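Calcium homeostasis modulator protein 5 (Homo sapiens, PDB 7D60) forms undecameric, cone-shaped large-pore channels with cation channel activity, whose gating and ion conductance are likely regulated by membrane lipids. Local coordinates at the interface of chains A and B. Coordinates in Å, arbitrary orientation; residue numbers count along the deposited sequence, not the author numbering. Chains: chain A/B, Calcium homeostasis modulator protein 5.

Contact 1: the interface of chains A and B. Residues chain A 218, 282, 285-286; chain B 237-238, 240-241, 251.
On the cytoplasmic side of the channel, the long helix 209-246 of chain B packs against its counterpart in chain A, through A:Tyr218, and against the short C-terminal helix 280-287 of chain A.

A salt bridge joins B:Arg240 and A:Asp286. NH2 of the guanidinium donates to OD1 of the carboxylate at 2.6 Å, near the guanidinium plane and onto the syn lone pair of OD1. The two flat groups are twisted by 67°, so the carboxylate is gripped through one oxygen rather than side by side. The arginine starts with CG anti to its backbone N and bends at chi3 (87°), which turns its tip toward the end of helix 280-287. NH2 also makes a weak hydrogen bond to OD1 of B:Asn241, 3.4 Å away.

The B:Asn241 amide makes a neutral polar contact. Its ND2 donates to the phenolic OH of A:Tyr218 at 3.0 Å, with 154° at the hydrogen and the oxygen in the amide plane, while the tyrosine ring stands almost perpendicular to that plane. The good bond from ND2 to the phenol and the weak one from the arginine to OD1 together favour this orientation of the amide. The same ND2 approaches CD2 of the A:His282 imidazole at 3.5 Å; the two side chains cross obliquely, their planes only moderately inclined.

Apolar contacts flank these bonds. CD2 of B:Leu237 sits 4.2 Å above one face of the A:Tyr218 ring, displaced to its rim, and CE1 of that ring meets CB of B:Ser238 at 3.8 Å. A:Val285 divides its branches: CG1 touches CG of B:Pro251 at 3.8 Å, while CG2 sets a methyl against the backbone carbonyl O of B:Asn241.

The patch joins neighbouring subunits of the undecamer through their cytoplasmic helices, with the C-terminal helix of one held on the long helix of the next.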
# COMPACT_ATOMS: atom_id res chain seq x y z
N TYR A 218 47.40 12.82 14.15
CA TYR A 218 47.69 14.25 14.16
C TYR A 218 47.54 14.85 12.77
O TYR A 218 46.99 15.94 12.62
CB TYR A 218 49.10 14.51 14.69
CG TYR A 218 49.53 15.94 14.49
CD1 TYR A 218 48.92 16.96 15.18
CD2 TYR A 218 50.53 16.26 13.59
CE1 TYR A 218 49.29 18.27 14.99
CE2 TYR A 218 50.91 17.56 13.39
CZ TYR A 218 50.29 18.56 14.10
OH TYR A 218 50.67 19.87 13.91
N HIS A 282 54.57 21.98 12.37
CA HIS A 282 55.08 21.78 13.72
C HIS A 282 56.55 22.18 13.81
O HIS A 282 56.99 22.69 14.85
CB HIS A 282 54.88 20.31 14.11
CG HIS A 282 55.18 19.99 15.54
ND1 HIS A 282 55.27 18.70 16.00
CD2 HIS A 282 55.39 20.78 16.61
CE1 HIS A 282 55.53 18.71 17.29
NE2 HIS A 282 55.61 19.96 17.69
N VAL A 285 57.18 26.17 13.79
CA VAL A 285 56.73 26.83 15.02
C VAL A 285 57.72 26.58 16.15
O VAL A 285 58.08 27.51 16.88
CB VAL A 285 55.31 26.35 15.36
CG1 VAL A 285 54.91 26.78 16.75
CG2 VAL A 285 54.34 26.92 14.37
N ASP A 286 58.20 25.35 16.29
CA ASP A 286 59.11 25.02 17.38
C ASP A 286 60.50 25.58 17.17
O ASP A 286 61.19 25.91 18.13
CB ASP A 286 59.19 23.50 17.55
CG ASP A 286 58.06 22.95 18.39
OD1 ASP A 286 57.33 23.76 19.01
OD2 ASP A 286 57.89 21.72 18.42
N LEU B 237 47.58 19.62 20.33
CA LEU B 237 48.81 19.97 19.62
C LEU B 237 48.53 20.76 18.35
O LEU B 237 49.29 21.66 18.00
CB LEU B 237 49.60 18.70 19.29
CG LEU B 237 50.96 18.87 18.63
CD1 LEU B 237 51.84 19.78 19.45
CD2 LEU B 237 51.62 17.53 18.44
N SER B 238 47.43 20.45 17.65
CA SER B 238 47.11 21.19 16.44
C SER B 238 46.53 22.56 16.75
O SER B 238 46.68 23.48 15.95
CB SER B 238 46.14 20.39 15.58
OG SER B 238 44.82 20.53 16.04
N ARG B 240 47.66 24.34 19.29
CA ARG B 240 48.82 25.12 19.69
C ARG B 240 49.62 25.59 18.48
O ARG B 240 50.10 26.72 18.46
CB ARG B 240 49.70 24.28 20.61
CG ARG B 240 50.90 25.00 21.18
CD ARG B 240 51.90 24.02 21.71
NE ARG B 240 52.82 23.56 20.67
CZ ARG B 240 54.14 23.65 20.75
NH1 ARG B 240 54.70 24.15 21.83
NH2 ARG B 240 54.89 23.22 19.76
N ASN B 241 49.77 24.73 17.48
CA ASN B 241 50.62 25.05 16.34
C ASN B 241 49.98 26.07 15.41
O ASN B 241 50.70 26.78 14.70
CB ASN B 241 50.96 23.78 15.57
CG ASN B 241 51.97 22.93 16.27
OD1 ASN B 241 52.70 23.40 17.14
ND2 ASN B 241 52.03 21.66 15.91
N PRO B 251 55.75 29.55 21.21
CA PRO B 251 54.83 28.62 21.87
C PRO B 251 55.30 28.16 23.24
O PRO B 251 56.49 28.11 23.56
CB PRO B 251 54.80 27.45 20.89
CG PRO B 251 56.16 27.45 20.27
CD PRO B 251 56.71 28.85 20.34

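Contact 2: the interface of chains A and B. Residues chain A 173-174, 177; chain B 40-42, 44, 46.
The carboxylate of B:Glu46 is the flat group that reaches across, pointing its oxygens at A:Ser174 and A:Ala177 near the start of helix 168-203; the pyrrolidine ring of B:Pro42 lies beside it, against the A:Leu173 side of the helix. In this CALHM-family channel the helix carries transmembrane segment S4, and the facing stretch of chain B is the S1–S2 link, placed on the extracellular side, with the start of S2. B:Cys41 there is disulfide-bonded to B:Cys127, and the neighbouring B:Cys43 to B:Cys158, which should stiffen the link.

OE1 of B:Glu46 receives a weak hydrogen bond from the hydroxyl OG of A:Ser174 at 3.4 Å, while OE2 comes to 3.6 Å from the methyl CB of A:Ala177. Both carboxylate oxygens also stand 3.9 Å from the backbone O of A:Ser174, a neighbour that could slightly favour protonation.

B:Glu46 leaves its backbone with CG in the crowded position between N and the carbonyl carbon (chi1 48°), then runs extended, delivering the carboxylate tip first. A:Ser174 meets it with OG anti to its own backbone N (chi1 177°).

CB of B:Pro42 rests 4.0 Å from the backbone O of A:Leu173. The leucine side chain leans to the other side of this proline, its CD1 branch 4.0 Å from the carbonyl O of B:Cys41 and its CD2 branch 4.2 Å from the aliphatic CD of B:Lys40.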
# COMPACT_ATOMS: atom_id res chain seq x y z
N LEU A 173 37.83 -21.49 -28.87
CA LEU A 173 38.02 -21.94 -27.50
C LEU A 173 39.48 -22.00 -27.11
O LEU A 173 39.80 -21.92 -25.93
CB LEU A 173 37.39 -23.32 -27.31
CG LEU A 173 35.88 -23.39 -27.10
CD1 LEU A 173 35.48 -24.78 -26.67
CD2 LEU A 173 35.41 -22.37 -26.10
N SER A 174 40.37 -22.13 -28.09
CA SER A 174 41.80 -22.17 -27.79
C SER A 174 42.38 -20.78 -27.62
O SER A 174 43.44 -20.64 -27.01
CB SER A 174 42.53 -22.92 -28.91
OG SER A 174 43.93 -22.91 -28.68
N ALA A 177 40.88 -19.28 -24.05
CA ALA A 177 41.53 -19.86 -22.89
C ALA A 177 42.97 -19.41 -22.72
O ALA A 177 43.49 -19.49 -21.61
CB ALA A 177 41.49 -21.39 -22.98
N LYS B 40 34.93 -22.29 -19.29
CA LYS B 40 34.52 -23.20 -20.35
C LYS B 40 35.77 -23.90 -20.87
O LYS B 40 36.66 -23.27 -21.44
CB LYS B 40 33.76 -22.48 -21.47
CG LYS B 40 34.32 -21.14 -21.92
CD LYS B 40 33.38 -20.48 -22.90
CE LYS B 40 32.13 -19.97 -22.20
NZ LYS B 40 32.42 -18.87 -21.25
N CYS B 41 35.83 -25.19 -20.64
CA CYS B 41 37.00 -26.01 -20.86
C CYS B 41 37.27 -26.16 -22.35
O CYS B 41 36.35 -26.44 -23.12
CB CYS B 41 36.80 -27.38 -20.21
SG CYS B 41 38.19 -28.56 -20.22
N PRO B 42 38.50 -25.97 -22.80
CA PRO B 42 38.86 -26.30 -24.17
C PRO B 42 39.04 -27.81 -24.28
O PRO B 42 38.87 -28.56 -23.33
CB PRO B 42 40.18 -25.56 -24.38
CG PRO B 42 40.79 -25.56 -23.05
CD PRO B 42 39.67 -25.51 -22.04
N SER B 44 41.92 -29.29 -25.90
CA SER B 44 43.22 -29.18 -26.52
C SER B 44 44.27 -29.83 -25.62
O SER B 44 43.94 -30.50 -24.64
CB SER B 44 43.56 -27.72 -26.79
OG SER B 44 42.54 -27.09 -27.53
N GLU B 46 46.15 -27.98 -23.87
CA GLU B 46 46.23 -27.04 -22.76
C GLU B 46 45.12 -27.25 -21.75
O GLU B 46 44.66 -26.29 -21.13
CB GLU B 46 46.21 -25.60 -23.28
CG GLU B 46 45.10 -25.33 -24.29
CD GLU B 46 45.07 -23.89 -24.76
OE1 GLU B 46 45.65 -23.59 -25.83
OE2 GLU B 46 44.46 -23.05 -24.07

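About 64 Å separate the centres of contact 1 and contact 2, which lie at the cytoplasmic and extracellular ends of the same subunit pair. They share no residue, but in chain A the S4 helix 168-203 of contact 2 is followed directly in sequence by helix 209-246, which takes part in contact 1 from both chains. Repeated around the undecamer, the two would tie each subunit to its neighbour at two distant levels, at the extracellular mouth and in the cytoplasmic region.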